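Local coordinates for protein peptidyl tryptophan dihydroxylase (Pseudomonas putida, PDB 7CTQ) that probably uses its FAD to dihydroxylate a peptidyl tryptophan, a step essential for building the tryptophylquinone cofactor of quinohemoprotein amine dehydrogenase, at residues 157-162 with 239-244; 181-186 with 197-202; 266-271 with 323-328. One frame throughout, in Å; residues are numbered along the deposited sequence.

Contact 1: residues 157-162 with 239-244. With FAD (flavin-adenine dinucleotide), chain C.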
loop_
_atom_site.group_PDB
_atom_site.type_symbol
_atom_site.label_atom_id
_atom_site.label_comp_id
_atom_site.label_asym_id
_atom_site.label_seq_id
_atom_site.Cartn_x
_atom_site.Cartn_y
_atom_site.Cartn_z
ATOM N N GLU A 157 10.847 -14.557 1.649
ATOM C CA GLU A 157 10.755 -14.189 3.057
ATOM C C GLU A 157 11.815 -13.148 3.401
ATOM O O GLU A 157 13.004 -13.341 3.133
ATOM C CB GLU A 157 10.921 -15.421 3.944
ATOM C CG GLU A 157 10.274 -15.245 5.308
ATOM C CD GLU A 157 8.765 -15.067 5.207
ATOM O OE1 GLU A 157 8.134 -15.693 4.314
ATOM O OE2 GLU A 157 8.213 -14.280 6.006
ATOM N N THR A 158 11.376 -12.038 3.989
ATOM C CA THR A 158 12.229 -10.866 4.143
ATOM C C THR A 158 12.059 -10.282 5.540
ATOM O O THR A 158 10.939 -10.195 6.051
ATOM C CB THR A 158 11.878 -9.810 3.077
ATOM O OG1 THR A 158 11.907 -10.419 1.777
ATOM C CG2 THR A 158 12.871 -8.682 3.090
ATOM N N VAL A 159 13.167 -9.870 6.147
ATOM C CA VAL A 159 13.154 -9.278 7.481
ATOM C C VAL A 159 13.880 -7.940 7.432
ATOM O O VAL A 159 14.914 -7.796 6.768
ATOM C CB VAL A 159 13.775 -10.222 8.539
ATOM C CG1 VAL A 159 13.930 -9.522 9.869
ATOM C CG2 VAL A 159 12.898 -11.441 8.744
ATOM N N SER A 160 13.317 -6.949 8.111
ATOM C CA SER A 160 13.960 -5.657 8.261
ATOM C C SER A 160 14.364 -5.532 9.727
ATOM O O SER A 160 13.517 -5.654 10.616
ATOM C CB SER A 160 13.024 -4.525 7.823
ATOM O OG SER A 160 12.794 -4.583 6.411
ATOM N N LEU A 161 15.661 -5.364 9.973
ATOM C CA LEU A 161 16.194 -5.207 11.324
ATOM C C LEU A 161 16.480 -3.734 11.576
ATOM O O LEU A 161 17.138 -3.078 10.763
ATOM C CB LEU A 161 17.475 -6.021 11.516
ATOM C CG LEU A 161 17.452 -7.502 11.154
ATOM C CD1 LEU A 161 18.856 -8.063 11.293
ATOM C CD2 LEU A 161 16.465 -8.253 12.033
ATOM N N LEU A 162 16.021 -3.230 12.717
ATOM C CA LEU A 162 16.017 -1.804 12.993
ATOM C C LEU A 162 16.808 -1.494 14.265
ATOM O O LEU A 162 16.643 -2.166 15.289
ATOM C CB LEU A 162 14.574 -1.308 13.112
ATOM C CG LEU A 162 14.414 0.008 13.863
ATOM C CD1 LEU A 162 14.744 1.161 12.938
ATOM C CD2 LEU A 162 13.013 0.131 14.414
ATOM N N VAL A 239 16.895 -2.633 19.448
ATOM C CA VAL A 239 16.943 -3.582 18.337
ATOM C C VAL A 239 15.535 -4.115 18.115
ATOM O O VAL A 239 14.895 -4.597 19.057
ATOM C CB VAL A 239 17.917 -4.753 18.594
ATOM C CG1 VAL A 239 18.162 -5.527 17.304
ATOM C CG2 VAL A 239 19.238 -4.261 19.153
ATOM N N HIS A 240 15.052 -4.021 16.874
ATOM C CA HIS A 240 13.725 -4.510 16.515
ATOM C C HIS A 240 13.806 -5.256 15.193
ATOM O O HIS A 240 14.588 -4.894 14.305
ATOM C CB HIS A 240 12.697 -3.383 16.374
ATOM C CG HIS A 240 12.576 -2.501 17.576
ATOM N ND1 HIS A 240 11.650 -2.723 18.573
ATOM C CD2 HIS A 240 13.246 -1.378 17.930
ATOM C CE1 HIS A 240 11.760 -1.781 19.492
ATOM N NE2 HIS A 240 12.720 -0.951 19.125
ATOM N N ALA A 241 12.987 -6.298 15.063
ATOM C CA ALA A 241 12.931 -7.100 13.852
ATOM C C ALA A 241 11.506 -7.066 13.305
ATOM O O ALA A 241 10.547 -7.327 14.039
ATOM C CB ALA A 241 13.398 -8.531 14.135
ATOM N N ARG A 242 11.370 -6.712 12.024
ATOM C CA ARG A 242 10.080 -6.576 11.353
ATOM C C ARG A 242 10.033 -7.530 10.172
ATOM O O ARG A 242 10.952 -7.536 9.342
ATOM C CB ARG A 242 9.849 -5.147 10.843
ATOM C CG ARG A 242 9.771 -4.074 11.922
ATOM C CD ARG A 242 8.838 -2.905 11.529
ATOM N NE ARG A 242 9.572 -1.643 11.405
ATOM C CZ ARG A 242 9.283 -0.665 10.543
ATOM N NH1 ARG A 242 8.223 -0.750 9.737
ATOM N NH2 ARG A 242 10.029 0.433 10.517
ATOM N N SER A 243 8.963 -8.311 10.079
ATOM C CA SER A 243 8.700 -9.014 8.831
ATOM C C SER A 243 8.357 -7.989 7.759
ATOM O O SER A 243 7.456 -7.163 7.943
ATOM C CB SER A 243 7.569 -10.022 8.996
ATOM O OG SER A 243 7.280 -10.653 7.747
ATOM N N SER A 244 9.109 -8.006 6.657
ATOM C CA SER A 244 8.865 -7.103 5.539
ATOM C C SER A 244 8.595 -7.876 4.253
ATOM O O SER A 244 8.795 -7.347 3.154
ATOM C CB SER A 244 10.041 -6.147 5.362
ATOM O OG SER A 244 11.232 -6.883 5.169
HETATM P PA FAD C . -0.424 0.828 9.849
HETATM O O1A FAD C . 0.157 2.113 9.407
HETATM O O2A FAD C . 0.612 -0.151 10.381
HETATM O O5B FAD C . -1.598 1.119 10.838
HETATM C C5B FAD C . -2.095 0.107 11.735
HETATM C C4B FAD C . -2.585 0.826 12.963
HETATM O O4B FAD C . -3.306 -0.106 13.802
HETATM C C3B FAD C . -1.501 1.454 13.845
HETATM O O3B FAD C . -1.945 2.710 14.352
HETATM C C2B FAD C . -1.301 0.404 14.946
HETATM O O2B FAD C . -0.880 0.962 16.190
HETATM C C1B FAD C . -2.726 -0.131 15.088
HETATM N N9A FAD C . -2.876 -1.466 15.649
HETATM C C8A FAD C . -2.101 -2.575 15.455
HETATM N N7A FAD C . -2.506 -3.644 16.096
HETATM C C5A FAD C . -3.614 -3.192 16.790
HETATM C C6A FAD C . -4.500 -3.825 17.685
HETATM N N6A FAD C . -4.405 -5.104 18.047
HETATM N N1A FAD C . -5.518 -3.089 18.205
HETATM C C2A FAD C . -5.623 -1.806 17.849
HETATM N N3A FAD C . -4.842 -1.108 17.016
HETATM C C4A FAD C . -3.856 -1.858 16.516
HETATM N N1 FAD C . 6.125 3.260 3.813
HETATM C C2 FAD C . 6.557 4.455 3.311
HETATM O O2 FAD C . 5.791 5.235 2.743
HETATM N N3 FAD C . 7.882 4.818 3.447
HETATM C C4 FAD C . 8.867 4.075 4.064
HETATM O O4 FAD C . 10.015 4.509 4.136
HETATM C C4X FAD C . 8.404 2.807 4.593
HETATM N N5 FAD C . 9.275 2.036 5.188
HETATM C C5X FAD C . 8.834 0.823 5.692
HETATM C C6 FAD C . 9.752 -0.017 6.324
HETATM C C7 FAD C . 9.362 -1.252 6.832
HETATM C C7M FAD C . 10.378 -2.132 7.511
HETATM C C8 FAD C . 8.025 -1.662 6.705
HETATM C C8M FAD C . 7.567 -2.988 7.252
HETATM C C9 FAD C . 7.106 -0.826 6.080
HETATM C C9A FAD C . 7.500 0.405 5.569
HETATM N N10 FAD C . 6.589 1.275 4.936
HETATM C C10 FAD C . 7.013 2.483 4.418
HETATM C "C1'" FAD C . 5.195 0.870 4.740
HETATM C "C2'" FAD C . 4.207 1.558 5.667
HETATM O "O2'" FAD C . 4.620 1.469 7.030
HETATM C "C3'" FAD C . 2.847 0.884 5.495
HETATM O "O3'" FAD C . 2.599 0.765 4.098
HETATM C "C4'" FAD C . 1.662 1.605 6.127
HETATM O "O4'" FAD C . 1.992 2.110 7.425
HETATM C "C5'" FAD C . 0.461 0.694 6.210
HETATM O "O5'" FAD C . -0.674 1.469 6.623
HETATM P P FAD C . -1.853 0.813 7.402
HETATM O O1P FAD C . -2.426 -0.289 6.499
HETATM O O2P FAD C . -2.808 1.849 7.883
HETATM O O3P FAD C . -1.131 0.105 8.625
HETATM O O HOH W 1 9.608 -12.326 7.507
#

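Contact 2: residues 181-186 with 197-202. With FAD (flavin-adenine dinucleotide), chain C.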
loop_
_atom_site.group_PDB
_atom_site.type_symbol
_atom_site.label_atom_id
_atom_site.label_comp_id
_atom_site.label_asym_id
_atom_site.label_seq_id
_atom_site.Cartn_x
_atom_site.Cartn_y
_atom_site.Cartn_z
ATOM N N ASP A 181 24.305 -8.418 0.541
ATOM C CA ASP A 181 23.246 -9.386 0.812
ATOM C C ASP A 181 22.004 -8.690 1.362
ATOM O O ASP A 181 21.218 -9.283 2.110
ATOM C CB ASP A 181 23.735 -10.475 1.772
ATOM C CG ASP A 181 24.143 -9.915 3.144
ATOM O OD1 ASP A 181 24.474 -8.712 3.223
ATOM O OD2 ASP A 181 24.134 -10.669 4.139
ATOM N N GLY A 182 21.829 -7.421 1.016
ATOM C CA GLY A 182 20.701 -6.668 1.515
ATOM C C GLY A 182 20.862 -5.210 1.150
ATOM O O GLY A 182 21.724 -4.841 0.352
ATOM N N TRP A 183 20.009 -4.387 1.747
ATOM C CA TRP A 183 20.149 -2.950 1.609
ATOM C C TRP A 183 19.743 -2.317 2.930
ATOM O O TRP A 183 18.991 -2.898 3.719
ATOM C CB TRP A 183 19.327 -2.388 0.421
ATOM C CG TRP A 183 17.862 -2.662 0.509
ATOM C CD1 TRP A 183 17.200 -3.787 0.077
ATOM C CD2 TRP A 183 16.866 -1.797 1.061
ATOM N NE1 TRP A 183 15.851 -3.667 0.333
ATOM C CE2 TRP A 183 15.619 -2.454 0.928
ATOM C CE3 TRP A 183 16.900 -0.524 1.640
ATOM C CZ2 TRP A 183 14.422 -1.888 1.380
ATOM C CZ3 TRP A 183 15.709 0.042 2.072
ATOM C CH2 TRP A 183 14.487 -0.642 1.946
ATOM N N ALA A 184 20.252 -1.115 3.168
ATOM C CA ALA A 184 19.988 -0.425 4.419
ATOM C C ALA A 184 19.413 0.959 4.152
ATOM O O ALA A 184 19.779 1.625 3.180
ATOM C CB ALA A 184 21.269 -0.313 5.278
ATOM N N TRP A 185 18.502 1.372 5.024
ATOM C CA TRP A 185 17.972 2.724 5.061
ATOM C C TRP A 185 18.281 3.316 6.429
ATOM O O TRP A 185 18.107 2.644 7.452
ATOM C CB TRP A 185 16.466 2.718 4.822
ATOM C CG TRP A 185 15.739 3.905 5.353
ATOM C CD1 TRP A 185 14.945 3.956 6.465
ATOM C CD2 TRP A 185 15.713 5.216 4.780
ATOM N NE1 TRP A 185 14.431 5.219 6.621
ATOM C CE2 TRP A 185 14.883 6.011 5.599
ATOM C CE3 TRP A 185 16.310 5.793 3.652
ATOM C CZ2 TRP A 185 14.636 7.356 5.327
ATOM C CZ3 TRP A 185 16.068 7.129 3.385
ATOM C CH2 TRP A 185 15.232 7.895 4.216
ATOM N N MET A 186 18.722 4.574 6.456
ATOM C CA MET A 186 19.062 5.215 7.721
ATOM C C MET A 186 18.654 6.684 7.709
ATOM O O MET A 186 18.653 7.339 6.662
ATOM C CB MET A 186 20.563 5.096 8.030
ATOM C CG MET A 186 21.440 5.748 6.988
ATOM S SD MET A 186 23.153 5.238 7.132
ATOM C CE MET A 186 23.208 3.823 6.027
ATOM N N GLN A 197 17.895 0.701 9.438
ATOM C CA GLN A 197 17.051 -0.448 9.139
ATOM C C GLN A 197 17.638 -1.171 7.943
ATOM O O GLN A 197 17.808 -0.581 6.872
ATOM C CB GLN A 197 15.610 -0.005 8.881
ATOM C CG GLN A 197 14.847 -0.807 7.854
ATOM C CD GLN A 197 13.740 0.012 7.229
ATOM O OE1 GLN A 197 12.828 0.482 7.926
ATOM N NE2 GLN A 197 13.827 0.218 5.914
ATOM N N VAL A 198 17.989 -2.432 8.138
ATOM C CA VAL A 198 18.614 -3.219 7.092
ATOM C C VAL A 198 17.627 -4.302 6.706
ATOM O O VAL A 198 16.943 -4.876 7.564
ATOM C CB VAL A 198 19.974 -3.805 7.513
ATOM C CG1 VAL A 198 19.811 -4.879 8.599
ATOM C CG2 VAL A 198 20.706 -4.345 6.299
ATOM N N THR A 199 17.513 -4.533 5.408
ATOM C CA THR A 199 16.544 -5.465 4.852
ATOM C C THR A 199 17.311 -6.638 4.267
ATOM O O THR A 199 18.245 -6.447 3.479
ATOM C CB THR A 199 15.681 -4.765 3.801
ATOM O OG1 THR A 199 14.898 -3.760 4.458
ATOM C CG2 THR A 199 14.746 -5.768 3.099
ATOM N N LEU A 200 16.946 -7.839 4.696
ATOM C CA LEU A 200 17.708 -9.034 4.387
ATOM C C LEU A 200 16.745 -10.191 4.201
ATOM O O LEU A 200 15.580 -10.125 4.603
ATOM C CB LEU A 200 18.692 -9.392 5.513
ATOM C CG LEU A 200 19.643 -8.321 6.039
ATOM C CD1 LEU A 200 20.006 -8.624 7.483
ATOM C CD2 LEU A 200 20.878 -8.273 5.157
ATOM N N ASP A 201 17.259 -11.264 3.615
ATOM C CA ASP A 201 16.536 -12.527 3.617
ATOM C C ASP A 201 16.383 -13.033 5.046
ATOM O O ASP A 201 17.295 -12.905 5.869
ATOM C CB ASP A 201 17.276 -13.551 2.763
ATOM C CG ASP A 201 16.334 -14.440 1.982
ATOM O OD1 ASP A 201 15.720 -15.344 2.597
ATOM O OD2 ASP A 201 16.198 -14.217 0.762
ATOM N N ALA A 202 15.207 -13.587 5.357
ATOM C CA ALA A 202 14.972 -14.078 6.713
ATOM C C ALA A 202 15.863 -15.258 7.080
ATOM O O ALA A 202 16.123 -15.471 8.269
ATOM C CB ALA A 202 13.503 -14.465 6.893
HETATM P PA FAD C . -0.424 0.828 9.849
HETATM O O1A FAD C . 0.157 2.113 9.407
HETATM O O2A FAD C . 0.612 -0.151 10.381
HETATM O O5B FAD C . -1.598 1.119 10.838
HETATM C C5B FAD C . -2.095 0.107 11.735
HETATM C C4B FAD C . -2.585 0.826 12.963
HETATM O O4B FAD C . -3.306 -0.106 13.802
HETATM C C3B FAD C . -1.501 1.454 13.845
HETATM O O3B FAD C . -1.945 2.710 14.352
HETATM C C2B FAD C . -1.301 0.404 14.946
HETATM O O2B FAD C . -0.880 0.962 16.190
HETATM C C1B FAD C . -2.726 -0.131 15.088
HETATM N N9A FAD C . -2.876 -1.466 15.649
HETATM C C8A FAD C . -2.101 -2.575 15.455
HETATM N N7A FAD C . -2.506 -3.644 16.096
HETATM C C5A FAD C . -3.614 -3.192 16.790
HETATM C C6A FAD C . -4.500 -3.825 17.685
HETATM N N6A FAD C . -4.405 -5.104 18.047
HETATM N N1A FAD C . -5.518 -3.089 18.205
HETATM C C2A FAD C . -5.623 -1.806 17.849
HETATM N N3A FAD C . -4.842 -1.108 17.016
HETATM C C4A FAD C . -3.856 -1.858 16.516
HETATM N N1 FAD C . 6.125 3.260 3.813
HETATM C C2 FAD C . 6.557 4.455 3.311
HETATM O O2 FAD C . 5.791 5.235 2.743
HETATM N N3 FAD C . 7.882 4.818 3.447
HETATM C C4 FAD C . 8.867 4.075 4.064
HETATM O O4 FAD C . 10.015 4.509 4.136
HETATM C C4X FAD C . 8.404 2.807 4.593
HETATM N N5 FAD C . 9.275 2.036 5.188
HETATM C C5X FAD C . 8.834 0.823 5.692
HETATM C C6 FAD C . 9.752 -0.017 6.324
HETATM C C7 FAD C . 9.362 -1.252 6.832
HETATM C C7M FAD C . 10.378 -2.132 7.511
HETATM C C8 FAD C . 8.025 -1.662 6.705
HETATM C C8M FAD C . 7.567 -2.988 7.252
HETATM C C9 FAD C . 7.106 -0.826 6.080
HETATM C C9A FAD C . 7.500 0.405 5.569
HETATM N N10 FAD C . 6.589 1.275 4.936
HETATM C C10 FAD C . 7.013 2.483 4.418
HETATM C "C1'" FAD C . 5.195 0.870 4.740
HETATM C "C2'" FAD C . 4.207 1.558 5.667
HETATM O "O2'" FAD C . 4.620 1.469 7.030
HETATM C "C3'" FAD C . 2.847 0.884 5.495
HETATM O "O3'" FAD C . 2.599 0.765 4.098
HETATM C "C4'" FAD C . 1.662 1.605 6.127
HETATM O "O4'" FAD C . 1.992 2.110 7.425
HETATM C "C5'" FAD C . 0.461 0.694 6.210
HETATM O "O5'" FAD C . -0.674 1.469 6.623
HETATM P P FAD C . -1.853 0.813 7.402
HETATM O O1P FAD C . -2.426 -0.289 6.499
HETATM O O2P FAD C . -2.808 1.849 7.883
HETATM O O3P FAD C . -1.131 0.105 8.625
HETATM O O HOH W 2 20.097 -11.407 3.047
#

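Contact 3: residues 266-271 with 323-328. With FAD (flavin-adenine dinucleotide), chain C.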
loop_
_atom_site.group_PDB
_atom_site.type_symbol
_atom_site.label_atom_id
_atom_site.label_comp_id
_atom_site.label_asym_id
_atom_site.label_seq_id
_atom_site.Cartn_x
_atom_site.Cartn_y
_atom_site.Cartn_z
ATOM N N ALA A 266 0.743 -5.914 1.059
ATOM C CA ALA A 266 1.913 -5.098 1.334
ATOM C C ALA A 266 3.079 -5.706 0.588
ATOM O O ALA A 266 3.244 -6.923 0.600
ATOM C CB ALA A 266 2.209 -5.037 2.836
ATOM N N VAL A 267 3.872 -4.868 -0.067
ATOM C CA VAL A 267 5.120 -5.303 -0.674
ATOM C C VAL A 267 6.257 -4.785 0.199
ATOM O O VAL A 267 6.033 -4.063 1.169
ATOM C CB VAL A 267 5.242 -4.831 -2.139
ATOM C CG1 VAL A 267 4.002 -5.262 -2.907
ATOM C CG2 VAL A 267 5.410 -3.323 -2.215
ATOM N N ASP A 268 7.492 -5.177 -0.126
ATOM C CA ASP A 268 8.567 -4.792 0.780
ATOM C C ASP A 268 8.849 -3.295 0.598
ATOM O O ASP A 268 8.411 -2.696 -0.388
ATOM C CB ASP A 268 9.803 -5.709 0.606
ATOM C CG ASP A 268 10.738 -5.346 -0.573
ATOM O OD1 ASP A 268 10.539 -4.374 -1.338
ATOM O OD2 ASP A 268 11.777 -6.038 -0.678
ATOM N N PRO A 269 9.552 -2.666 1.543
ATOM C CA PRO A 269 9.599 -1.198 1.588
ATOM C C PRO A 269 10.625 -0.535 0.680
ATOM O O PRO A 269 10.843 0.668 0.834
ATOM C CB PRO A 269 9.948 -0.926 3.054
ATOM C CG PRO A 269 10.792 -2.095 3.443
ATOM C CD PRO A 269 10.120 -3.261 2.770
ATOM N N LEU A 270 11.259 -1.253 -0.255
ATOM C CA LEU A 270 12.289 -0.632 -1.090
ATOM C C LEU A 270 11.784 0.601 -1.846
ATOM O O LEU A 270 12.567 1.520 -2.119
ATOM C CB LEU A 270 12.857 -1.646 -2.085
ATOM C CG LEU A 270 13.971 -1.101 -2.984
ATOM C CD1 LEU A 270 15.098 -0.473 -2.151
ATOM C CD2 LEU A 270 14.529 -2.168 -3.909
ATOM N N SER A 271 10.496 0.652 -2.197
ATOM C CA SER A 271 10.037 1.740 -3.058
ATOM C C SER A 271 10.070 3.093 -2.358
ATOM O O SER A 271 10.059 4.127 -3.034
ATOM C CB SER A 271 8.620 1.467 -3.557
ATOM O OG SER A 271 7.688 1.621 -2.492
ATOM N N ASP A 323 11.870 -3.762 -10.195
ATOM C CA ASP A 323 12.667 -2.931 -11.091
ATOM C C ASP A 323 13.675 -2.086 -10.321
ATOM O O ASP A 323 14.772 -1.823 -10.826
ATOM C CB ASP A 323 11.751 -2.038 -11.925
ATOM C CG ASP A 323 10.952 -2.821 -12.959
ATOM O OD1 ASP A 323 11.171 -4.041 -13.069
ATOM O OD2 ASP A 323 10.090 -2.226 -13.644
ATOM N N PHE A 324 13.328 -1.644 -9.107
ATOM C CA PHE A 324 14.330 -0.997 -8.264
ATOM C C PHE A 324 15.457 -1.965 -7.934
ATOM O O PHE A 324 16.635 -1.634 -8.096
ATOM C CB PHE A 324 13.693 -0.453 -6.983
ATOM C CG PHE A 324 12.900 0.797 -7.186
ATOM C CD1 PHE A 324 13.431 1.865 -7.883
ATOM C CD2 PHE A 324 11.603 0.895 -6.708
ATOM C CE1 PHE A 324 12.681 3.015 -8.085
ATOM C CE2 PHE A 324 10.856 2.036 -6.906
ATOM C CZ PHE A 324 11.397 3.100 -7.584
ATOM N N TYR A 325 15.116 -3.178 -7.485
ATOM C CA TYR A 325 16.149 -4.185 -7.239
ATOM C C TYR A 325 16.989 -4.419 -8.488
ATOM O O TYR A 325 18.210 -4.612 -8.404
ATOM C CB TYR A 325 15.514 -5.500 -6.767
ATOM C CG TYR A 325 15.147 -5.536 -5.292
ATOM C CD1 TYR A 325 16.134 -5.492 -4.295
ATOM C CD2 TYR A 325 13.818 -5.629 -4.885
ATOM C CE1 TYR A 325 15.794 -5.543 -2.927
ATOM C CE2 TYR A 325 13.478 -5.676 -3.518
ATOM C CZ TYR A 325 14.470 -5.628 -2.553
ATOM O OH TYR A 325 14.132 -5.667 -1.210
ATOM N N GLY A 326 16.353 -4.397 -9.660
ATOM C CA GLY A 326 17.072 -4.665 -10.890
ATOM C C GLY A 326 18.026 -3.561 -11.297
ATOM O O GLY A 326 18.957 -3.814 -12.073
ATOM N N GLN A 327 17.803 -2.334 -10.820
ATOM C CA GLN A 327 18.751 -1.260 -11.113
ATOM C C GLN A 327 20.128 -1.522 -10.507
ATOM O O GLN A 327 21.126 -0.989 -11.008
ATOM C CB GLN A 327 18.198 0.080 -10.623
ATOM C CG GLN A 327 17.162 0.663 -11.573
ATOM C CD GLN A 327 16.753 2.080 -11.226
ATOM O OE1 GLN A 327 15.963 2.308 -10.306
ATOM N NE2 GLN A 327 17.281 3.047 -11.976
ATOM N N GLU A 328 20.209 -2.336 -9.458
ATOM C CA GLU A 328 21.492 -2.715 -8.864
ATOM C C GLU A 328 22.094 -3.836 -9.703
ATOM O O GLU A 328 21.716 -5.004 -9.573
ATOM C CB GLU A 328 21.302 -3.128 -7.407
ATOM C CG GLU A 328 22.533 -3.718 -6.765
ATOM C CD GLU A 328 23.732 -2.781 -6.811
ATOM O OE1 GLU A 328 24.600 -2.955 -7.688
ATOM O OE2 GLU A 328 23.792 -1.866 -5.967
HETATM P PA FAD C . -0.424 0.828 9.849
HETATM O O1A FAD C . 0.157 2.113 9.407
HETATM O O2A FAD C . 0.612 -0.151 10.381
HETATM O O5B FAD C . -1.598 1.119 10.838
HETATM C C5B FAD C . -2.095 0.107 11.735
HETATM C C4B FAD C . -2.585 0.826 12.963
HETATM O O4B FAD C . -3.306 -0.106 13.802
HETATM C C3B FAD C . -1.501 1.454 13.845
HETATM O O3B FAD C . -1.945 2.710 14.352
HETATM C C2B FAD C . -1.301 0.404 14.946
HETATM O O2B FAD C . -0.880 0.962 16.190
HETATM C C1B FAD C . -2.726 -0.131 15.088
HETATM N N9A FAD C . -2.876 -1.466 15.649
HETATM C C8A FAD C . -2.101 -2.575 15.455
HETATM N N7A FAD C . -2.506 -3.644 16.096
HETATM C C5A FAD C . -3.614 -3.192 16.790
HETATM C C6A FAD C . -4.500 -3.825 17.685
HETATM N N6A FAD C . -4.405 -5.104 18.047
HETATM N N1A FAD C . -5.518 -3.089 18.205
HETATM C C2A FAD C . -5.623 -1.806 17.849
HETATM N N3A FAD C . -4.842 -1.108 17.016
HETATM C C4A FAD C . -3.856 -1.858 16.516
HETATM N N1 FAD C . 6.125 3.260 3.813
HETATM C C2 FAD C . 6.557 4.455 3.311
HETATM O O2 FAD C . 5.791 5.235 2.743
HETATM N N3 FAD C . 7.882 4.818 3.447
HETATM C C4 FAD C . 8.867 4.075 4.064
HETATM O O4 FAD C . 10.015 4.509 4.136
HETATM C C4X FAD C . 8.404 2.807 4.593
HETATM N N5 FAD C . 9.275 2.036 5.188
HETATM C C5X FAD C . 8.834 0.823 5.692
HETATM C C6 FAD C . 9.752 -0.017 6.324
HETATM C C7 FAD C . 9.362 -1.252 6.832
HETATM C C7M FAD C . 10.378 -2.132 7.511
HETATM C C8 FAD C . 8.025 -1.662 6.705
HETATM C C8M FAD C . 7.567 -2.988 7.252
HETATM C C9 FAD C . 7.106 -0.826 6.080
HETATM C C9A FAD C . 7.500 0.405 5.569
HETATM N N10 FAD C . 6.589 1.275 4.936
HETATM C C10 FAD C . 7.013 2.483 4.418
HETATM C "C1'" FAD C . 5.195 0.870 4.740
HETATM C "C2'" FAD C . 4.207 1.558 5.667
HETATM O "O2'" FAD C . 4.620 1.469 7.030
HETATM C "C3'" FAD C . 2.847 0.884 5.495
HETATM O "O3'" FAD C . 2.599 0.765 4.098
HETATM C "C4'" FAD C . 1.662 1.605 6.127
HETATM O "O4'" FAD C . 1.992 2.110 7.425
HETATM C "C5'" FAD C . 0.461 0.694 6.210
HETATM O "O5'" FAD C . -0.674 1.469 6.623
HETATM P P FAD C . -1.853 0.813 7.402
HETATM O O1P FAD C . -2.426 -0.289 6.499
HETATM O O2P FAD C . -2.808 1.849 7.883
HETATM O O3P FAD C . -1.131 0.105 8.625
#

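Contact 1: residues 157-162 with 239-244
R242 faces S160 across two antiparallel strands, a hydrogen-bonded pair with both side chains on the flavin side. S160 N gives R242 O a 2.7 Å bond, and R242 N answers to S160 O. The R242 side chain starts with CB, 3.7 Å from S160 O. CG stands anti to the carbonyl carbon (chi1 -64°), and the chain then bends at chi2 and chi3. R242 NE lies 4.0 Å from FAD C7M. R242 CZ is 3.5 Å from FAD C7M, and one guanidinium face lies over this methyl, offset toward the rim. R242 NH1 sits 3.2 Å from FAD C7 and equally near C8. S160 CB also packs on C7M. Its OG and S244 OG share a 3.0 Å hydrogen bond, and T199 OG1 is a second partner. On the other sheet face, L161 CD2 meets A241 CB at 3.7 Å. Strand 158-166 runs between strands 238-243 and 193-201, while helix 208-220 packs on L161 and V239.

Contact 2: residues 181-186 with 197-202
W183 with T199 and W185 with Q197 form antiparallel hydrogen-bonded pairs, the strand directions differ by 162°, and between them A184 and V198 form a non-hydrogen-bonded pair. T199 N to W183 O is 2.8 Å, and the return bond from W183 N is longer. W183 CG sits in the crowded position between backbone N and carbonyl carbon (chi1 59°). T199 lies over one face of the indole. Its CB is 3.9 Å from the centroid of the five-membered ring of W183 in a CH-pi contact, while T199 OG1 lies above the benzene part, 3.6 Å from W183 CZ2. T199 OG1 is also hydrogen-bonded to S160 OG. W183 NE1 is hydrogen-bonded to Y325 OH. Q197 runs beside W183, its amide plane turned 82° from the indole. Q197 NE2 comes within 3.8 Å of W185 CB, and Q197 OE1 stands 3.5 Å from FAD C6. The Y195 hydroxyl holds OE1, and a bound hexanediol holds NE2. The hexanediol probably comes from the crystallisation liquor, but such molecules can mark a pocket. On the opposite sheet face, L200 CD2 presses to 3.2 Å from D181 O. A water also joins D181 O to D201 N. This is a beta hairpin, strands 182-188 and 193-201, in the mixed sheet beside the flavin.

Contact 3: residues 266-271 with 323-328
L270 CD2 sits almost exactly over the centre of the Y325 ring. It is 3.4 Å from the centroid and 1° off the ring normal, a CH-pi contact. The same methyl touches F324 CB at 3.6 Å. L270 CG is anti to the backbone N (chi1 -179°), and its CD2 branch makes the contact. D268 and Y325 meet tip to tip. Y325 OH donates to D268 OD2, which lies in the ring plane at its edge; the modelled 2.4 Å is very short, so the exact length is doubtful. F324 CE2 packs 3.9 Å from S271 CA. Further out, a weak bond from L270 N holds D268 OD1, and W183 NE1 is a second partner of the Y325 hydroxyl. A phenylalanine in place of Y325 would probably leave D268 OD2 and the W183 N-H without their shared hydroxyl. P269 CB lies 3.4 Å from FAD C5X. This joins helix 299-327 to the loop after strand 265-266, which probably continues the GD motif of flavin monooxygenases at D262.

Along the chain, the hairpin of contact 2 falls between the two strands of contact 1, and contact 3 follows both. Contacts 1 and 2 have centres about 8 Å apart and share one mixed sheet, in which strands 158-166 and 193-201 are direct neighbours, bonded for example from L161 N to V198 O. Contact 3 belongs to a loop and a helix outside that sheet. Its centre lies about 12 Å from that of contact 2 and 16 Å from that of contact 1. W183 packs against L270, and S244 against D268 and P269. All three contacts touch FAD. Together they line the dimethylbenzene side of the flavin, next to where oxygen chemistry is expected in flavin monooxygenases.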